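Long-range contacts in pesticidial crystal protein CRY2AA (Bacillus thuringiensis serovar kurstaki, PDB 1I5P), which promotes colloid-osmotic lysis by binding to midgut epithelial cells of dipteran and lepidopteran insect larvae: residues A[375-380]-A[413-418]; A[394-399]-A[406-411]; A[547-552]-A[588-593]; A[555-560]-A[569-574]. All blocks are in the same frame, centred on the assembly; numbering follows the deposited sequence.

Contact 1 of 4, residues A[375-380]-A[413-418]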
loop_
_atom_site.group_PDB
_atom_site.type_symbol
_atom_site.label_atom_id
_atom_site.label_comp_id
_atom_site.label_asym_id
_atom_site.label_seq_id
_atom_site.Cartn_x
_atom_site.Cartn_y
_atom_site.Cartn_z
ATOM N N ARG A 375 14.340 -6.037 3.033
ATOM C CA ARG A 375 15.203 -4.936 2.631
ATOM C C ARG A 375 15.955 -5.235 1.335
ATOM O O ARG A 375 16.410 -6.362 1.121
ATOM C CB ARG A 375 16.190 -4.650 3.768
ATOM C CG ARG A 375 17.033 -3.400 3.614
ATOM C CD ARG A 375 17.966 -3.250 4.811
ATOM N NE ARG A 375 17.268 -2.968 6.070
ATOM C CZ ARG A 375 17.020 -1.745 6.533
ATOM N NH1 ARG A 375 17.407 -0.683 5.838
ATOM N NH2 ARG A 375 16.417 -1.580 7.709
ATOM N N SER A 376 16.080 -4.228 0.470
ATOM C CA SER A 376 16.791 -4.399 -0.799
ATOM C C SER A 376 17.764 -3.252 -1.096
ATOM O O SER A 376 17.600 -2.142 -0.595
ATOM C CB SER A 376 15.793 -4.501 -1.949
ATOM O OG SER A 376 15.093 -3.275 -2.115
ATOM N N TRP A 377 18.779 -3.550 -1.904
ATOM C CA TRP A 377 19.782 -2.579 -2.355
ATOM C C TRP A 377 19.718 -2.679 -3.877
ATOM O O TRP A 377 20.012 -3.727 -4.446
ATOM C CB TRP A 377 21.180 -2.962 -1.867
ATOM C CG TRP A 377 21.369 -2.789 -0.392
ATOM C CD1 TRP A 377 21.918 -1.714 0.244
ATOM C CD2 TRP A 377 20.998 -3.716 0.632
ATOM N NE1 TRP A 377 21.915 -1.914 1.602
ATOM C CE2 TRP A 377 21.353 -3.133 1.868
ATOM C CE3 TRP A 377 20.395 -4.982 0.625
ATOM C CZ2 TRP A 377 21.128 -3.777 3.091
ATOM C CZ3 TRP A 377 20.170 -5.621 1.840
ATOM C CH2 TRP A 377 20.536 -5.016 3.056
ATOM N N LEU A 378 19.336 -1.590 -4.536
ATOM C CA LEU A 378 19.184 -1.604 -5.983
ATOM C C LEU A 378 19.984 -0.547 -6.734
ATOM O O LEU A 378 19.917 -0.466 -7.965
ATOM C CB LEU A 378 17.704 -1.430 -6.314
ATOM C CG LEU A 378 16.750 -2.343 -5.538
ATOM C CD1 LEU A 378 15.323 -1.812 -5.639
ATOM C CD2 LEU A 378 16.848 -3.760 -6.088
ATOM N N ASP A 379 20.734 0.259 -5.996
ATOM C CA ASP A 379 21.526 1.332 -6.592
ATOM C C ASP A 379 22.674 0.840 -7.463
ATOM O O ASP A 379 23.170 -0.279 -7.299
ATOM C CB ASP A 379 22.103 2.239 -5.496
ATOM C CG ASP A 379 21.033 3.039 -4.764
ATOM O OD1 ASP A 379 19.844 2.963 -5.148
ATOM O OD2 ASP A 379 21.388 3.755 -3.807
ATOM N N SER A 380 23.078 1.694 -8.398
ATOM C CA SER A 380 24.200 1.420 -9.284
ATOM C C SER A 380 25.135 2.604 -9.085
ATOM O O SER A 380 24.741 3.612 -8.495
ATOM C CB SER A 380 23.754 1.377 -10.745
ATOM O OG SER A 380 23.423 2.679 -11.197
ATOM N N GLY A 413 24.931 1.775 -1.000
ATOM C CA GLY A 413 23.998 2.771 -1.490
ATOM C C GLY A 413 22.737 2.737 -0.650
ATOM O O GLY A 413 22.732 2.128 0.420
ATOM N N ASN A 414 21.667 3.373 -1.113
ATOM C CA ASN A 414 20.420 3.373 -0.348
ATOM C C ASN A 414 19.793 1.990 -0.297
ATOM O O ASN A 414 19.761 1.278 -1.301
ATOM C CB ASN A 414 19.383 4.312 -0.970
ATOM C CG ASN A 414 19.796 5.764 -0.942
ATOM O OD1 ASN A 414 20.362 6.245 0.030
ATOM N ND2 ASN A 414 19.483 6.479 -2.017
ATOM N N SER A 415 19.293 1.612 0.873
ATOM C CA SER A 415 18.611 0.334 1.008
ATOM C C SER A 415 17.137 0.708 1.080
ATOM O O SER A 415 16.781 1.776 1.584
ATOM C CB SER A 415 19.031 -0.405 2.285
ATOM O OG SER A 415 18.333 0.080 3.415
ATOM N N ASN A 416 16.282 -0.165 0.560
ATOM C CA ASN A 416 14.852 0.087 0.553
ATOM C C ASN A 416 14.170 -0.775 1.598
ATOM O O ASN A 416 14.289 -1.995 1.592
ATOM C CB ASN A 416 14.303 -0.190 -0.844
ATOM C CG ASN A 416 15.126 0.494 -1.917
ATOM O OD1 ASN A 416 15.107 1.724 -2.033
ATOM N ND2 ASN A 416 15.870 -0.292 -2.696
ATOM N N TYR A 417 13.447 -0.118 2.495
ATOM C CA TYR A 417 12.768 -0.810 3.579
ATOM C C TYR A 417 11.796 0.142 4.264
ATOM O O TYR A 417 12.055 1.342 4.344
ATOM C CB TYR A 417 13.811 -1.288 4.596
ATOM C CG TYR A 417 13.238 -1.714 5.925
ATOM C CD1 TYR A 417 12.676 -2.977 6.085
ATOM C CD2 TYR A 417 13.220 -0.838 7.019
ATOM C CE1 TYR A 417 12.105 -3.365 7.290
ATOM C CE2 TYR A 417 12.648 -1.216 8.232
ATOM C CZ TYR A 417 12.091 -2.480 8.357
ATOM O OH TYR A 417 11.486 -2.849 9.536
ATOM N N PHE A 418 10.677 -0.390 4.741
ATOM C CA PHE A 418 9.683 0.409 5.456
ATOM C C PHE A 418 9.154 -0.439 6.610
ATOM O O PHE A 418 8.854 -1.617 6.420
ATOM C CB PHE A 418 8.526 0.809 4.530
ATOM C CG PHE A 418 8.966 1.493 3.263
ATOM C CD1 PHE A 418 9.261 0.750 2.122
ATOM C CD2 PHE A 418 9.100 2.878 3.215
ATOM C CE1 PHE A 418 9.681 1.376 0.942
ATOM C CE2 PHE A 418 9.520 3.519 2.048
ATOM C CZ PHE A 418 9.812 2.765 0.907
HETATM O O HOH W 1 18.375 0.886 -3.668
HETATM O O HOH W 2 21.553 0.240 -3.192
HETATM O O HOH W 3 18.286 4.676 -3.970
#

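Contact 2 of 4, residues A[394-399]-A[406-411]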
loop_
_atom_site.group_PDB
_atom_site.type_symbol
_atom_site.label_atom_id
_atom_site.label_comp_id
_atom_site.label_asym_id
_atom_site.label_seq_id
_atom_site.Cartn_x
_atom_site.Cartn_y
_atom_site.Cartn_z
ATOM N N GLN A 394 26.734 -2.672 -9.759
ATOM C CA GLN A 394 25.308 -2.835 -9.538
ATOM C C GLN A 394 25.234 -3.512 -8.170
ATOM O O GLN A 394 26.259 -3.945 -7.634
ATOM C CB GLN A 394 24.686 -3.722 -10.623
ATOM C CG GLN A 394 24.056 -2.935 -11.771
ATOM C CD GLN A 394 23.441 -3.836 -12.826
ATOM O OE1 GLN A 394 24.115 -4.265 -13.760
ATOM N NE2 GLN A 394 22.155 -4.130 -12.680
ATOM N N THR A 395 24.043 -3.576 -7.588
ATOM C CA THR A 395 23.867 -4.220 -6.290
ATOM C C THR A 395 22.885 -5.375 -6.474
ATOM O O THR A 395 23.287 -6.534 -6.556
ATOM C CB THR A 395 23.317 -3.228 -5.230
ATOM O OG1 THR A 395 22.315 -2.393 -5.822
ATOM C CG2 THR A 395 24.443 -2.359 -4.670
ATOM N N GLU A 396 21.602 -5.047 -6.562
ATOM C CA GLU A 396 20.564 -6.045 -6.758
ATOM C C GLU A 396 20.669 -7.097 -5.660
ATOM O O GLU A 396 20.794 -8.290 -5.945
ATOM C CB GLU A 396 20.728 -6.714 -8.130
ATOM C CG GLU A 396 21.091 -5.772 -9.280
ATOM C CD GLU A 396 20.029 -4.718 -9.576
ATOM O OE1 GLU A 396 18.880 -4.870 -9.117
ATOM O OE2 GLU A 396 20.344 -3.739 -10.283
ATOM N N SER A 397 20.618 -6.646 -4.409
ATOM C CA SER A 397 20.733 -7.536 -3.258
ATOM C C SER A 397 19.499 -7.472 -2.371
ATOM O O SER A 397 18.767 -6.479 -2.376
ATOM C CB SER A 397 21.981 -7.169 -2.450
ATOM O OG SER A 397 22.057 -7.916 -1.253
ATOM N N PHE A 398 19.268 -8.531 -1.605
ATOM C CA PHE A 398 18.108 -8.584 -0.731
ATOM C C PHE A 398 18.450 -9.244 0.595
ATOM O O PHE A 398 19.332 -10.102 0.671
ATOM C CB PHE A 398 16.963 -9.338 -1.419
ATOM C CG PHE A 398 16.585 -8.779 -2.766
ATOM C CD1 PHE A 398 17.327 -9.101 -3.899
ATOM C CD2 PHE A 398 15.509 -7.899 -2.897
ATOM C CE1 PHE A 398 17.004 -8.556 -5.146
ATOM C CE2 PHE A 398 15.182 -7.351 -4.140
ATOM C CZ PHE A 398 15.932 -7.679 -5.264
ATOM N N GLN A 399 17.743 -8.835 1.641
ATOM C CA GLN A 399 17.978 -9.372 2.970
ATOM C C GLN A 399 16.643 -9.738 3.610
ATOM O O GLN A 399 15.645 -9.035 3.442
ATOM C CB GLN A 399 18.721 -8.330 3.805
ATOM C CG GLN A 399 19.089 -8.748 5.205
ATOM C CD GLN A 399 20.021 -7.743 5.848
ATOM O OE1 GLN A 399 21.161 -7.574 5.412
ATOM N NE2 GLN A 399 19.539 -7.060 6.878
ATOM N N CYS A 406 21.488 -11.930 0.156
ATOM C CA CYS A 406 21.968 -12.492 -1.077
ATOM C C CYS A 406 21.603 -11.559 -2.247
ATOM O O CYS A 406 20.897 -10.550 -2.082
ATOM C CB CYS A 406 21.440 -13.924 -1.245
ATOM S SG CYS A 406 19.641 -14.165 -1.464
ATOM N N GLY A 407 22.150 -11.855 -3.417
ATOM C CA GLY A 407 21.897 -11.018 -4.572
ATOM C C GLY A 407 23.061 -11.077 -5.541
ATOM O O GLY A 407 23.941 -11.923 -5.407
ATOM N N ALA A 408 23.074 -10.176 -6.518
ATOM C CA ALA A 408 24.138 -10.167 -7.508
ATOM C C ALA A 408 25.466 -9.704 -6.927
ATOM O O ALA A 408 26.486 -10.371 -7.090
ATOM C CB ALA A 408 23.745 -9.290 -8.690
ATOM N N PHE A 409 25.458 -8.565 -6.241
ATOM C CA PHE A 409 26.690 -8.036 -5.676
ATOM C C PHE A 409 26.518 -7.436 -4.293
ATOM O O PHE A 409 25.401 -7.210 -3.833
ATOM C CB PHE A 409 27.283 -6.979 -6.609
ATOM C CG PHE A 409 27.512 -7.467 -8.009
ATOM C CD1 PHE A 409 26.574 -7.226 -9.005
ATOM C CD2 PHE A 409 28.651 -8.198 -8.323
ATOM C CE1 PHE A 409 26.769 -7.705 -10.303
ATOM C CE2 PHE A 409 28.857 -8.683 -9.611
ATOM C CZ PHE A 409 27.912 -8.436 -10.604
ATOM N N SER A 410 27.648 -7.166 -3.647
ATOM C CA SER A 410 27.672 -6.595 -2.311
ATOM C C SER A 410 26.733 -5.410 -2.155
ATOM O O SER A 410 26.558 -4.613 -3.077
ATOM C CB SER A 410 29.094 -6.168 -1.959
ATOM O OG SER A 410 29.967 -7.284 -1.987
ATOM N N ALA A 411 26.137 -5.299 -0.973
ATOM C CA ALA A 411 25.209 -4.217 -0.673
ATOM C C ALA A 411 25.923 -2.895 -0.428
ATOM O O ALA A 411 26.996 -2.852 0.174
ATOM C CB ALA A 411 24.369 -4.573 0.543
HETATM O O HOH W 4 28.029 -3.663 -5.403
HETATM O O HOH W 5 24.250 -9.396 -1.968
#

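Contact 3 of 4, residues A[547-552]-A[588-593]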
loop_
_atom_site.group_PDB
_atom_site.type_symbol
_atom_site.label_atom_id
_atom_site.label_comp_id
_atom_site.label_asym_id
_atom_site.label_seq_id
_atom_site.Cartn_x
_atom_site.Cartn_y
_atom_site.Cartn_z
ATOM N N LEU A 547 -18.530 -7.125 -0.652
ATOM C CA LEU A 547 -17.616 -7.020 -1.775
ATOM C C LEU A 547 -17.620 -5.575 -2.222
ATOM O O LEU A 547 -18.670 -5.027 -2.562
ATOM C CB LEU A 547 -18.041 -7.925 -2.938
ATOM C CG LEU A 547 -17.980 -9.440 -2.693
ATOM C CD1 LEU A 547 -18.243 -10.173 -3.995
ATOM C CD2 LEU A 547 -16.615 -9.832 -2.144
ATOM N N ARG A 548 -16.450 -4.947 -2.170
ATOM C CA ARG A 548 -16.318 -3.572 -2.618
ATOM C C ARG A 548 -16.050 -3.693 -4.108
ATOM O O ARG A 548 -15.053 -4.284 -4.525
ATOM C CB ARG A 548 -15.154 -2.860 -1.916
ATOM C CG ARG A 548 -14.884 -1.461 -2.464
ATOM C CD ARG A 548 -14.101 -0.587 -1.488
ATOM N NE ARG A 548 -14.895 -0.219 -0.318
ATOM C CZ ARG A 548 -14.505 0.646 0.615
ATOM N NH1 ARG A 548 -13.325 1.243 0.522
ATOM N NH2 ARG A 548 -15.299 0.919 1.645
ATOM N N VAL A 549 -16.954 -3.150 -4.914
ATOM C CA VAL A 549 -16.810 -3.248 -6.356
ATOM C C VAL A 549 -17.240 -1.986 -7.074
ATOM O O VAL A 549 -17.914 -1.120 -6.508
ATOM C CB VAL A 549 -17.662 -4.411 -6.924
ATOM C CG1 VAL A 549 -17.532 -5.645 -6.040
ATOM C CG2 VAL A 549 -19.128 -3.981 -7.027
ATOM N N SER A 550 -16.850 -1.905 -8.340
ATOM C CA SER A 550 -17.220 -0.785 -9.189
ATOM C C SER A 550 -17.744 -1.394 -10.482
ATOM O O SER A 550 -17.110 -2.277 -11.058
ATOM C CB SER A 550 -16.015 0.106 -9.486
ATOM O OG SER A 550 -16.390 1.175 -10.342
ATOM N N SER A 551 -18.903 -0.930 -10.927
ATOM C CA SER A 551 -19.496 -1.452 -12.148
ATOM C C SER A 551 -20.227 -0.336 -12.886
ATOM O O SER A 551 -21.381 -0.029 -12.580
ATOM C CB SER A 551 -20.468 -2.588 -11.806
ATOM O OG SER A 551 -21.009 -3.178 -12.976
ATOM N N ILE A 552 -19.545 0.281 -13.844
ATOM C CA ILE A 552 -20.156 1.349 -14.621
ATOM C C ILE A 552 -20.954 0.664 -15.718
ATOM O O ILE A 552 -20.601 0.701 -16.895
ATOM C CB ILE A 552 -19.100 2.275 -15.237
ATOM C CG1 ILE A 552 -18.018 2.589 -14.200
ATOM C CG2 ILE A 552 -19.764 3.558 -15.720
ATOM C CD1 ILE A 552 -18.552 3.187 -12.909
ATOM N N SER A 588 -18.833 0.643 -4.408
ATOM C CA SER A 588 -20.032 0.473 -3.618
ATOM C C SER A 588 -19.795 -0.840 -2.893
ATOM O O SER A 588 -19.218 -1.765 -3.466
ATOM C CB SER A 588 -21.271 0.359 -4.500
ATOM O OG SER A 588 -22.428 0.257 -3.689
ATOM N N ASP A 589 -20.215 -0.921 -1.638
ATOM C CA ASP A 589 -20.040 -2.147 -0.874
ATOM C C ASP A 589 -21.297 -2.992 -0.987
ATOM O O ASP A 589 -22.364 -2.594 -0.534
ATOM C CB ASP A 589 -19.738 -1.824 0.592
ATOM C CG ASP A 589 -18.408 -1.121 0.764
ATOM O OD1 ASP A 589 -17.552 -1.258 -0.134
ATOM O OD2 ASP A 589 -18.214 -0.442 1.794
ATOM N N ILE A 590 -21.159 -4.155 -1.612
ATOM C CA ILE A 590 -22.284 -5.056 -1.798
ATOM C C ILE A 590 -22.346 -6.091 -0.687
ATOM O O ILE A 590 -21.395 -6.851 -0.478
ATOM C CB ILE A 590 -22.188 -5.822 -3.128
ATOM C CG1 ILE A 590 -21.756 -4.887 -4.262
ATOM C CG2 ILE A 590 -23.530 -6.475 -3.427
ATOM C CD1 ILE A 590 -22.720 -3.741 -4.542
ATOM N N ASN A 591 -23.467 -6.118 0.025
ATOM C CA ASN A 591 -23.659 -7.082 1.101
ATOM C C ASN A 591 -24.067 -8.400 0.445
ATOM O O ASN A 591 -25.187 -8.546 -0.047
ATOM C CB ASN A 591 -24.747 -6.583 2.062
ATOM C CG ASN A 591 -24.878 -7.447 3.316
ATOM O OD1 ASN A 591 -25.494 -7.038 4.303
ATOM N ND2 ASN A 591 -24.307 -8.642 3.278
ATOM N N ILE A 592 -23.140 -9.351 0.417
ATOM C CA ILE A 592 -23.395 -10.650 -0.191
ATOM C C ILE A 592 -24.205 -11.551 0.730
ATOM O O ILE A 592 -25.120 -12.241 0.292
ATOM C CB ILE A 592 -22.079 -11.369 -0.541
ATOM C CG1 ILE A 592 -21.221 -10.476 -1.446
ATOM C CG2 ILE A 592 -22.379 -12.686 -1.229
ATOM C CD1 ILE A 592 -21.920 -10.032 -2.720
ATOM N N GLY A 593 -23.865 -11.546 2.010
ATOM C CA GLY A 593 -24.585 -12.377 2.952
ATOM C C GLY A 593 -23.698 -12.934 4.046
ATOM O O GLY A 593 -22.489 -12.683 4.084
#

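Contact 4 of 4, residues A[555-560]-A[569-574]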
loop_
_atom_site.group_PDB
_atom_site.type_symbol
_atom_site.label_atom_id
_atom_site.label_comp_id
_atom_site.label_asym_id
_atom_site.label_seq_id
_atom_site.Cartn_x
_atom_site.Cartn_y
_atom_site.Cartn_z
ATOM N N SER A 555 -23.967 -5.732 -14.008
ATOM C CA SER A 555 -23.190 -6.941 -13.832
ATOM C C SER A 555 -23.892 -7.829 -12.813
ATOM O O SER A 555 -24.752 -7.366 -12.060
ATOM C CB SER A 555 -21.775 -6.595 -13.358
ATOM O OG SER A 555 -21.807 -5.767 -12.207
ATOM N N THR A 556 -23.536 -9.108 -12.801
ATOM C CA THR A 556 -24.136 -10.048 -11.868
ATOM C C THR A 556 -23.037 -10.766 -11.101
ATOM O O THR A 556 -22.093 -11.294 -11.693
ATOM C CB THR A 556 -24.998 -11.092 -12.601
ATOM O OG1 THR A 556 -26.027 -10.423 -13.340
ATOM C CG2 THR A 556 -25.642 -12.052 -11.601
ATOM N N ILE A 557 -23.165 -10.784 -9.780
ATOM C CA ILE A 557 -22.177 -11.435 -8.937
ATOM C C ILE A 557 -22.710 -12.737 -8.350
ATOM O O ILE A 557 -23.798 -12.773 -7.777
ATOM C CB ILE A 557 -21.746 -10.519 -7.770
ATOM C CG1 ILE A 557 -21.259 -9.172 -8.303
ATOM C CG2 ILE A 557 -20.625 -11.179 -6.981
ATOM C CD1 ILE A 557 -20.929 -8.173 -7.216
ATOM N N ARG A 558 -21.937 -13.805 -8.508
ATOM C CA ARG A 558 -22.303 -15.109 -7.970
ATOM C C ARG A 558 -21.183 -15.578 -7.050
ATOM O O ARG A 558 -20.077 -15.890 -7.498
ATOM C CB ARG A 558 -22.520 -16.123 -9.097
ATOM C CG ARG A 558 -23.825 -15.920 -9.868
ATOM C CD ARG A 558 -23.978 -16.945 -10.984
ATOM N NE ARG A 558 -25.307 -16.904 -11.594
ATOM C CZ ARG A 558 -25.752 -15.930 -12.382
ATOM N NH1 ARG A 558 -24.974 -14.895 -12.673
ATOM N NH2 ARG A 558 -26.980 -15.993 -12.879
ATOM N N VAL A 559 -21.478 -15.608 -5.758
ATOM C CA VAL A 559 -20.502 -16.020 -4.765
ATOM C C VAL A 559 -20.823 -17.412 -4.246
ATOM O O VAL A 559 -21.946 -17.690 -3.830
ATOM C CB VAL A 559 -20.474 -15.033 -3.577
ATOM C CG1 VAL A 559 -19.444 -15.479 -2.554
ATOM C CG2 VAL A 559 -20.160 -13.633 -4.077
ATOM N N THR A 560 -19.827 -18.286 -4.278
ATOM C CA THR A 560 -20.003 -19.642 -3.800
ATOM C C THR A 560 -19.028 -19.895 -2.663
ATOM O O THR A 560 -17.808 -19.785 -2.829
ATOM C CB THR A 560 -19.765 -20.667 -4.922
ATOM O OG1 THR A 560 -20.622 -20.360 -6.029
ATOM C CG2 THR A 560 -20.079 -22.075 -4.436
ATOM N N SER A 569 -27.848 -9.545 -8.459
ATOM C CA SER A 569 -28.091 -9.054 -9.810
ATOM C C SER A 569 -28.214 -7.544 -9.893
ATOM O O SER A 569 -28.439 -6.865 -8.896
ATOM C CB SER A 569 -29.366 -9.686 -10.370
ATOM O OG SER A 569 -29.299 -11.097 -10.315
ATOM N N ASN A 570 -28.070 -7.030 -11.107
ATOM C CA ASN A 570 -28.182 -5.605 -11.358
ATOM C C ASN A 570 -27.192 -4.794 -10.538
ATOM O O ASN A 570 -27.525 -3.732 -10.014
ATOM C CB ASN A 570 -29.610 -5.139 -11.069
ATOM C CG ASN A 570 -30.641 -5.900 -11.879
ATOM O OD1 ASN A 570 -30.521 -6.020 -13.099
ATOM N ND2 ASN A 570 -31.662 -6.418 -11.203
ATOM N N VAL A 571 -25.975 -5.306 -10.414
ATOM C CA VAL A 571 -24.950 -4.588 -9.676
ATOM C C VAL A 571 -24.497 -3.468 -10.599
ATOM O O VAL A 571 -23.976 -3.718 -11.682
ATOM C CB VAL A 571 -23.753 -5.499 -9.338
ATOM C CG1 VAL A 571 -22.638 -4.683 -8.694
ATOM C CG2 VAL A 571 -24.203 -6.608 -8.397
ATOM N N ASN A 572 -24.720 -2.231 -10.178
ATOM C CA ASN A 572 -24.340 -1.084 -10.989
ATOM C C ASN A 572 -23.993 0.066 -10.067
ATOM O O ASN A 572 -24.837 0.521 -9.295
ATOM C CB ASN A 572 -25.499 -0.670 -11.894
ATOM C CG ASN A 572 -25.055 0.216 -13.033
ATOM O OD1 ASN A 572 -24.260 1.138 -12.846
ATOM N ND2 ASN A 572 -25.574 -0.055 -14.227
ATOM N N THR A 573 -22.757 0.543 -10.152
ATOM C CA THR A 573 -22.312 1.634 -9.292
ATOM C C THR A 573 -22.151 2.943 -10.051
ATOM O O THR A 573 -21.431 3.840 -9.612
ATOM C CB THR A 573 -20.969 1.290 -8.629
ATOM O OG1 THR A 573 -19.952 1.205 -9.635
ATOM C CG2 THR A 573 -21.063 -0.049 -7.899
ATOM N N THR A 574 -22.820 3.048 -11.196
ATOM C CA THR A 574 -22.755 4.256 -12.013
ATOM C C THR A 574 -23.142 5.477 -11.188
ATOM O O THR A 574 -22.396 6.457 -11.131
ATOM C CB THR A 574 -23.700 4.169 -13.225
ATOM O OG1 THR A 574 -23.309 3.073 -14.062
ATOM C CG2 THR A 574 -23.642 5.454 -14.028
#

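Contact 1 of 4, residues A[375-380]-A[413-418]
Arg-375 reaches across to Ser-415 and Tyr-417, joining strand 373-377 to the edge strand 415-416 in the beta-prism domain of the toxin. Its CB lies beside Asn-416 O, CG is shared between that carbonyl and Ser-415 OG, and CD passes 3.6 Å from Ser-415 OG. The chain leaves with CG anti to the backbone N (chi1 -171°) and bends at chi3 (-67°), which swings NE round toward Tyr-417. Arg-375 NH2 lies over one face of the phenol ring, 3.4 Å from Tyr-417 CD2, with CZ nearer CB and CG; the guanidinium stacks on the ring, planes 22° apart. Arg-375 NH1 donates, in the guanidinium plane, to Ser-415 OG at 2.7 Å. It also pairs with Asp-45. The same serine presents CB over the five-membered ring of Trp-377, a CH-pi contact 3.7 Å from the ring centroid.

Between these groups Ser-376 and Asn-416 form an antiparallel hydrogen-bonded pair. Asn-416 N donates to Ser-376 O at 2.6 Å, and Asn-416 ND2 donates to Ser-376 OG at 3.1 Å; that hydroxyl also bonds Ser-466 OG. Beyond the strand, Asn-414 N meets Asp-379 OD2 at 2.7 Å from above the carboxylate plane, and ordered water links Leu-378 N to Asn-416 ND2.

The chemistry is mainly polar. The phenol stack and the in-plane hydroxyl bond together restrict the guanidinium's tilt and rotation, while Asp-45 would be expected to offset its charge; the Asp-379 carboxylate takes backbone N-H groups instead, Asn-414 N on OD2 and Ser-280 N on OD1, with water also donating to OD1.

Contact 2 of 4, residues A[394-399]-A[406-411]
Cys-406 O is gripped by Phe-398 N and Ser-397 OG in the beta hairpin made by strands 397-400 and 405-407. Phe-398 N approaches Cys-406 O nearly along the C=O axis at 2.6 Å, whereas Ser-397 OG donates at 3.0 Å from 58° out of the carbonyl plane. The hydroxyl gets there because it stands anti to its own backbone N (chi1 174°). Cys-406 N returns a bond to Phe-398 O, completing an antiparallel hydrogen-bonded pair.

One step along, Ser-397 and Gly-407 form a non-hydrogen-bonded pair whose CA atoms are 3.9 Å apart. The close approach, with Gly-407 CA 3.2 Å from Glu-396 O, fits a residue without a side chain, and the backbone angles there by themselves call for glycine. Past this point the ladder becomes irregular: Ala-408 N bonds Glu-396 O, and Phe-409 N bonds Thr-395 O. Phe-409 rests CB 3.4 Å from Gln-394 O. Glu-396, with positive phi (55°), and Ser-397 together face Trp-377 as a G1 beta bulge.

Further out, the disulfide to Cys-362 ties strand 405-407 to strand 360-363, Thr-395 OG1 donates to Asp-379 O, and Glu-396 OE1 accepts from Leu-464 N. The Phe-409 ring meets that of His-333. A water donates both to Gln-394 O and, at 2.9 Å, to Ser-410 O.

Contact 3 of 4, residues A[547-552]-A[588-593]
Arg-548 and Asp-589 lie side by side and point the same way, on neighbouring antiparallel strands of the jelly-roll domain. Guanidinium and carboxylate are nearly coplanar, 6° apart, and form a side-on, two-nitrogen salt bridge: Arg-548 NE donates to Asp-589 OD1 at 2.9 Å and NH2 to Asp-589 OD2 at 3.2 Å. Each oxygen uses its syn lone pair and both bonds are almost straight. The arginine bends at chi3 (-70°), which sets NE opposite Asp-589 OD1. Second partners come from residues 260-264: Ser-260 O accepts from Arg-548 NH2, while Lys-263 and Tyr-264 OH bind Asp-589 OD2, so the pair is locked into a wider polar network.

On the other face Leu-547, Val-549 and Ile-590 bring apolar side chains together. Val-549 and Ile-590 cross at about a right angle, CG2 of the valine 3.9 Å from CG1 of the isoleucine. Leu-547 meets Ile-592 at a slant, and Ile-557 and Val-568 continue this layer from the facing sheet. Ile-592 belongs with Gly-593 to a classic beta bulge opposite Leu-545. Backbone bonds hold the register, among them Ile-590 N to Leu-547 O at 2.8 Å; the leucine contact itself closes with Leu-547 CG 3.6 Å from Ile-592 CG1.

Contact 4 of 4, residues A[555-560]-A[569-574]
This is the open end of a beta hairpin, where Ser-555 at the start of strand 555-561 meets Val-571 at the end of strand 564-571 in the jelly-roll domain. The firm backbone link is Val-571 N to Ser-555 O, 2.9 Å long and in the carbonyl plane. The return bond, Ser-555 N to Val-571 O, is weak, bent to 127° at the hydrogen. Ser-555 OG lies 3.0 Å from Val-571 O. Ser-551 OG is hydrogen-bonded to Ser-555 OG as well, so the single proton of Ser-555 OG is not assigned to Val-571 O.

The side chains add an apolar touch. Ile-557 and Val-571 cross at about a right angle, with Ile-557 CD1 3.8 Å from Val-571 CG2. That branch of the valine stands anti to its carbonyl carbon, beside the backbone N, while Val-571 CG1 lies 3.8 Å from Ser-555 OG. The chain turns a corner at Asn-570 (phi 58°), just before Val-571, and the bonds to Ser-555 are made beyond it. Farther on, Asn-572 OD1 accepts from Thr-574 N, an Asx turn.

On its other edge strand 555-561 bonds to strand 602-610, and inward Ile-557 and Val-571 pack on Leu-547 and Val-549 of strand 541-550, with Phe-617 of strand 617-626 beside Ile-557.

Overall arrangement
The four contacts form two pairs in different domains. Contacts 1 and 2, with centres about 9 Å apart, share one four-stranded sheet of the middle domain: strands 373-377 and 397-400 are its inner neighbours, and the contacts add an edge strand on either side. Arg-375 O lies 2.9 Å from Gln-399 N, a probable hydrogen bond, and Ala-411 packs on Trp-377. Contacts 3 and 4, about 7 Å apart between centres, belong to the C-terminal jelly roll and involve different sheets; Ser-551 N meets Thr-573 OG1 at 2.7 Å where they join. The pairs lie on opposite sides of the chain's centre, contacts 1 and 3 about 39 Å apart between centres.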